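Putative peptidase M23 (Pseudomonas aeruginosa PAO1, PDB 2HSI) probably acts as a zinc metalloendopeptidase of the M23 family, although its function has not been established, and binds a zinc ion. Local coordinates at residues 59-64 / 150-155; 226-231 / 253-258. All blocks are in the same frame, centred on the assembly; numbering follows the deposited sequence.

Interaction 1: 59-64 / 150-155; sequences PVLVVR and SNLMLD
Asn151 ND2 is gripped by two carbonyl oxygens, Met153 O and Pro196 O, beside Leu152, the residue that meets Leu61 and Val63. The bond from Asn151 ND2 to Met153 O is 2.8 Å long and nearly straight, with an N-H...O angle of 171°. Met153 O lies close to the plane of the Asn151 amide. Seen from the acceptor, the donor is tilted 33° from the carbonyl plane. The bond bridges the backbone across Leu152, and the second carbonyl, from Pro196, ties the same amide to another loop.

Leu152 carries this contact from its side. Its two methyl groups each take a different partner. Leu152 CD2 lies 3.8 Å from Leu61 CD2, and the two leucine side chains run antiparallel where these methyls meet. Leu152 CD1 meets Val63 CG2 tip to tip, at 4.2 Å. Leu61 and Val63 are two residues apart in the strand, and both point from the same sheet face toward the loop. Leu61 CG stands anti to the backbone N (chi1 170°), and the second torsion places CD2 anti to CA, making it the methyl extended to Leu152.

Strand 58-64 belongs to the six-stranded antiparallel sheet of the N-terminal domain, a member of the E-set clan. Segment 150-155 lies in the loop between helix 127-141 and strand 183-185. Leu152 also touches Ile27 and Leu31 of helix 26-31, so it joins that helix to the sheet face. Pro149 touches Leu61 nearby.

The backbones stay apart: Val63 CA and Leu152 CA, the nearest pair, are 9.9 Å from each other. Between the two segments the sheet and the loop are therefore held by apolar side chains, while polar bonds such as those of Asn151 fix the loop on its own side.

Interaction 2: 226-231 / 253-258; sequences FCHLSK and GRATGP
His228 marks a corner in the chain, and Ala255 lies across from it in the loop that leads into strand 260-266 of the M23 peptidase fold. At His228 the backbone has phi 63° and psi 25°, a left-handed conformation that turns the chain at a corner within residues 222-229. The nearest CA atoms across the contact are those of His228 and Gly253, 6.0 Å apart. Gly253 also has a positive phi. Within the loop, Ala255 N makes a weak 3.2 Å hydrogen bond to Gly253 O.

The CB of His228 points toward the loop, and with CG anti to the carbonyl carbon the ring comes against Ala255. Ala255 CB sits over one face of the ring, 4.2 Å from the ring centroid and 25° off the ring normal, in a CH-pi contact. The methyl is offset toward the rim, with Ala255 CB 3.8 Å from His228 ND1. That nitrogen has its polar partner just before the loop segment, where it is hydrogen-bonded to Thr252 O. This bond helps to fix the rotation of the ring.

The same ring meets His259, which binds the zinc ion together with His180, Asp184 and His261. The His228 side chain is about 6 Å from the zinc at the nearest atoms, so it lies in the second shell of the site. The loop thus packs against His228 just before the chain reaches the zinc ligand His259 and then His261 in strand 260-266. Next to the methyl, Arg254 O approaches the ring obliquely and lies 3.9 Å from His228 CE1.

The two contacts have centres 28 Å apart, on opposite sides of the chain's centre, and follow one another along the chain. Each sets a loop against a strand or strand end, and each is partly buried. Interaction 1 lies nearer the middle of the molecule, against the sheet of the N-terminal domain and away from the zinc. Interaction 2 lies farther out, in the M23 peptidase region beside the metal site. Their chemistry follows this division. Interaction 1 joins branched aliphatic side chains. Interaction 2 sets a methyl on an imidazole whose nitrogen is hydrogen-bonded to a nearby carbonyl. The segments share no strand or loop.

Interaction 1: 59-64 / 150-155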
loop_
_atom_site.group_PDB
_atom_site.type_symbol
_atom_site.label_atom_id
_atom_site.label_comp_id
_atom_site.label_asym_id
_atom_site.label_seq_id
_atom_site.Cartn_x
_atom_site.Cartn_y
_atom_site.Cartn_z
ATOM N N PRO A 59 -6.541 -9.979 -6.374
ATOM C CA PRO A 59 -7.644 -9.008 -6.457
ATOM C C PRO A 59 -7.162 -7.562 -6.350
ATOM O O PRO A 59 -6.239 -7.265 -5.580
ATOM C CB PRO A 59 -8.552 -9.403 -5.277
ATOM C CG PRO A 59 -7.667 -10.110 -4.331
ATOM C CD PRO A 59 -6.664 -10.837 -5.181
ATOM N N VAL A 60 -7.792 -6.681 -7.129
ATOM C CA VAL A 60 -7.356 -5.307 -7.324
ATOM C C VAL A 60 -8.436 -4.313 -6.864
ATOM O O VAL A 60 -9.627 -4.589 -7.006
ATOM C CB VAL A 60 -7.016 -5.085 -8.836
ATOM C CG1 VAL A 60 -6.885 -3.627 -9.196
ATOM C CG2 VAL A 60 -5.761 -5.844 -9.201
ATOM N N LEU A 61 -7.994 -3.180 -6.312
ATOM C CA LEU A 61 -8.858 -2.053 -5.901
ATOM C C LEU A 61 -9.680 -1.487 -7.064
ATOM O O LEU A 61 -9.135 -1.086 -8.104
ATOM C CB LEU A 61 -8.007 -0.938 -5.277
ATOM C CG LEU A 61 -8.618 0.443 -4.975
ATOM C CD1 LEU A 61 -9.750 0.304 -3.992
ATOM C CD2 LEU A 61 -7.564 1.398 -4.434
ATOM N N VAL A 62 -10.992 -1.466 -6.868
ATOM C CA VAL A 62 -11.938 -0.985 -7.874
ATOM C C VAL A 62 -12.785 0.137 -7.269
ATOM O O VAL A 62 -13.411 -0.036 -6.219
ATOM C CB VAL A 62 -12.835 -2.144 -8.406
ATOM C CG1 VAL A 62 -13.930 -1.617 -9.320
ATOM C CG2 VAL A 62 -12.006 -3.208 -9.139
ATOM N N VAL A 63 -12.780 1.297 -7.918
ATOM C CA VAL A 63 -13.523 2.467 -7.436
ATOM C C VAL A 63 -14.199 3.161 -8.616
ATOM O O VAL A 63 -13.770 3.003 -9.756
ATOM C CB VAL A 63 -12.612 3.497 -6.679
ATOM C CG1 VAL A 63 -11.959 2.880 -5.442
ATOM C CG2 VAL A 63 -11.534 4.100 -7.590
ATOM N N ARG A 64 -15.266 3.909 -8.347
ATOM C CA ARG A 64 -15.807 4.824 -9.350
ATOM C C ARG A 64 -14.905 6.057 -9.443
ATOM O O ARG A 64 -14.477 6.596 -8.428
ATOM C CB ARG A 64 -17.239 5.235 -9.018
ATOM C CG ARG A 64 -18.292 4.179 -9.328
ATOM C CD ARG A 64 -19.690 4.791 -9.230
ATOM N NE ARG A 64 -20.758 3.801 -9.312
ATOM C CZ ARG A 64 -21.267 3.327 -10.449
ATOM N NH1 ARG A 64 -20.801 3.739 -11.626
ATOM N NH2 ARG A 64 -22.241 2.429 -10.412
ATOM N N SER A 150 -10.974 5.668 2.127
ATOM C CA SER A 150 -11.472 7.002 2.481
ATOM C C SER A 150 -10.910 8.075 1.552
ATOM O O SER A 150 -11.612 9.013 1.175
ATOM C CB SER A 150 -11.146 7.329 3.946
ATOM O OG SER A 150 -9.778 7.703 4.126
ATOM N N ASN A 151 -9.643 7.913 1.179
ATOM C CA ASN A 151 -8.960 8.812 0.250
ATOM C C ASN A 151 -7.861 8.066 -0.471
ATOM O O ASN A 151 -7.171 7.230 0.132
ATOM C CB ASN A 151 -8.379 10.040 0.975
ATOM C CG ASN A 151 -7.634 9.680 2.256
ATOM O OD1 ASN A 151 -8.211 9.114 3.186
ATOM N ND2 ASN A 151 -6.365 10.036 2.323
ATOM N N LEU A 152 -7.701 8.351 -1.761
ATOM C CA LEU A 152 -6.658 7.699 -2.545
ATOM C C LEU A 152 -5.397 8.536 -2.565
ATOM O O LEU A 152 -4.294 7.993 -2.626
ATOM C CB LEU A 152 -7.126 7.390 -3.967
ATOM C CG LEU A 152 -8.317 6.454 -4.184
ATOM C CD1 LEU A 152 -8.557 6.301 -5.687
ATOM C CD2 LEU A 152 -8.121 5.097 -3.528
ATOM N N MET A 153 -5.560 9.856 -2.515
ATOM C CA MET A 153 -4.431 10.738 -2.257
ATOM C C MET A 153 -4.180 10.710 -0.759
ATOM O O MET A 153 -5.058 11.073 0.039
ATOM C CB MET A 153 -4.680 12.168 -2.739
ATOM C CG MET A 153 -3.444 13.063 -2.598
ATOM S SD MET A 153 -3.600 14.753 -3.221
ATOM C CE MET A 153 -1.890 15.299 -3.133
ATOM N N LEU A 154 -2.983 10.278 -0.388
ATOM C CA LEU A 154 -2.641 10.011 1.007
ATOM C C LEU A 154 -1.915 11.176 1.653
ATOM O O LEU A 154 -1.178 11.908 0.985
ATOM C CB LEU A 154 -1.770 8.753 1.093
ATOM C CG LEU A 154 -2.359 7.447 0.565
ATOM C CD1 LEU A 154 -1.376 6.294 0.731
ATOM C CD2 LEU A 154 -3.677 7.140 1.247
ATOM N N ASP A 155 -2.133 11.349 2.954
ATOM C CA ASP A 155 -1.344 12.293 3.724
ATOM C C ASP A 155 0.005 11.675 4.013
ATOM O O ASP A 155 0.117 10.458 4.146
ATOM C CB ASP A 155 -2.008 12.613 5.060
ATOM C CG ASP A 155 -3.319 13.343 4.912
ATOM O OD1 ASP A 155 -3.571 13.963 3.857
ATOM O OD2 ASP A 155 -4.101 13.301 5.879
#

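Interaction 2: 226-231 / 253-258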
loop_
_atom_site.group_PDB
_atom_site.type_symbol
_atom_site.label_atom_id
_atom_site.label_comp_id
_atom_site.label_asym_id
_atom_site.label_seq_id
_atom_site.Cartn_x
_atom_site.Cartn_y
_atom_site.Cartn_z
ATOM N N PHE A 226 4.011 0.219 8.484
ATOM C CA PHE A 226 5.039 1.030 9.149
ATOM C C PHE A 226 5.846 0.148 10.066
ATOM O O PHE A 226 5.278 -0.615 10.834
ATOM C CB PHE A 226 4.410 2.158 9.968
ATOM C CG PHE A 226 3.546 3.062 9.163
ATOM C CD1 PHE A 226 4.097 4.145 8.497
ATOM C CD2 PHE A 226 2.187 2.816 9.039
ATOM C CE1 PHE A 226 3.309 4.972 7.736
ATOM C CE2 PHE A 226 1.392 3.646 8.263
ATOM C CZ PHE A 226 1.953 4.723 7.620
ATOM N N CYS A 227 7.168 0.265 10.004
ATOM C CA CYS A 227 8.029 -0.572 10.828
ATOM C C CYS A 227 9.122 0.228 11.545
ATOM O O CYS A 227 9.257 1.436 11.330
ATOM C CB CYS A 227 8.603 -1.724 10.012
ATOM S SG CYS A 227 9.602 -1.204 8.613
ATOM N N HIS A 228 9.866 -0.471 12.408
ATOM C CA HIS A 228 10.885 0.101 13.314
ATOM C C HIS A 228 10.330 1.089 14.344
ATOM O O HIS A 228 11.064 1.931 14.828
ATOM C CB HIS A 228 12.058 0.753 12.551
ATOM C CG HIS A 228 12.637 -0.105 11.469
ATOM N ND1 HIS A 228 13.315 -1.274 11.730
ATOM C CD2 HIS A 228 12.642 0.041 10.123
ATOM C CE1 HIS A 228 13.716 -1.813 10.591
ATOM N NE2 HIS A 228 13.320 -1.034 9.600
ATOM N N LEU A 229 9.054 0.979 14.699
ATOM C CA LEU A 229 8.432 1.939 15.635
ATOM C C LEU A 229 8.999 1.787 17.048
ATOM O O LEU A 229 9.396 0.697 17.434
ATOM C CB LEU A 229 6.908 1.767 15.682
ATOM C CG LEU A 229 6.082 2.467 14.592
ATOM C CD1 LEU A 229 6.355 1.889 13.228
ATOM C CD2 LEU A 229 4.597 2.375 14.889
ATOM N N SER A 230 9.044 2.883 17.805
ATOM C CA SER A 230 9.395 2.818 19.218
ATOM C C SER A 230 8.165 2.436 20.060
ATOM O O SER A 230 8.278 1.797 21.106
ATOM C CB SER A 230 9.976 4.161 19.677
ATOM O OG SER A 230 9.032 5.218 19.509
ATOM N N LYS A 231 6.988 2.815 19.568
ATOM C CA LYS A 231 5.744 2.720 20.305
ATOM C C LYS A 231 4.637 2.496 19.279
ATOM O O LYS A 231 4.651 3.122 18.218
ATOM C CB LYS A 231 5.513 4.051 21.035
ATOM C CG LYS A 231 5.211 3.969 22.514
ATOM C CD LYS A 231 3.717 4.089 22.770
ATOM C CE LYS A 231 3.374 4.562 24.188
ATOM N NZ LYS A 231 4.019 5.844 24.581
ATOM N N GLY A 253 14.104 -3.431 15.863
ATOM C CA GLY A 253 14.509 -4.414 14.859
ATOM C C GLY A 253 15.918 -4.148 14.381
ATOM O O GLY A 253 16.758 -3.661 15.146
ATOM N N ARG A 254 16.180 -4.461 13.115
ATOM C CA ARG A 254 17.504 -4.241 12.538
ATOM C C ARG A 254 17.604 -2.866 11.875
ATOM O O ARG A 254 17.496 -2.730 10.655
ATOM C CB ARG A 254 17.883 -5.372 11.577
ATOM C CG ARG A 254 18.036 -6.722 12.266
ATOM C CD ARG A 254 18.986 -7.633 11.510
ATOM N NE ARG A 254 20.383 -7.231 11.667
ATOM C CZ ARG A 254 21.390 -7.698 10.934
ATOM N NH1 ARG A 254 21.168 -8.588 9.974
ATOM N NH2 ARG A 254 22.624 -7.266 11.157
ATOM N N ALA A 255 17.799 -1.849 12.708
ATOM C CA ALA A 255 17.965 -0.478 12.246
ATOM C C ALA A 255 19.171 0.174 12.919
ATOM O O ALA A 255 19.500 -0.141 14.066
ATOM C CB ALA A 255 16.696 0.331 12.506
ATOM N N THR A 256 19.825 1.074 12.188
ATOM C CA THR A 256 20.979 1.825 12.689
ATOM C C THR A 256 20.610 3.302 12.905
ATOM O O THR A 256 20.871 4.165 12.055
ATOM C CB THR A 256 22.238 1.648 11.777
ATOM O OG1 THR A 256 23.167 2.715 12.008
ATOM C CG2 THR A 256 21.864 1.611 10.287
ATOM N N GLY A 257 19.999 3.578 14.054
ATOM C CA GLY A 257 19.429 4.895 14.337
ATOM C C GLY A 257 17.966 4.943 13.916
ATOM O O GLY A 257 17.455 3.962 13.361
ATOM N N PRO A 258 17.284 6.082 14.166
ATOM C CA PRO A 258 15.853 6.235 13.877
ATOM C C PRO A 258 15.536 6.050 12.392
ATOM O O PRO A 258 16.163 6.679 11.531
ATOM C CB PRO A 258 15.547 7.671 14.322
ATOM C CG PRO A 258 16.653 8.028 15.255
ATOM C CD PRO A 258 17.855 7.317 14.734
#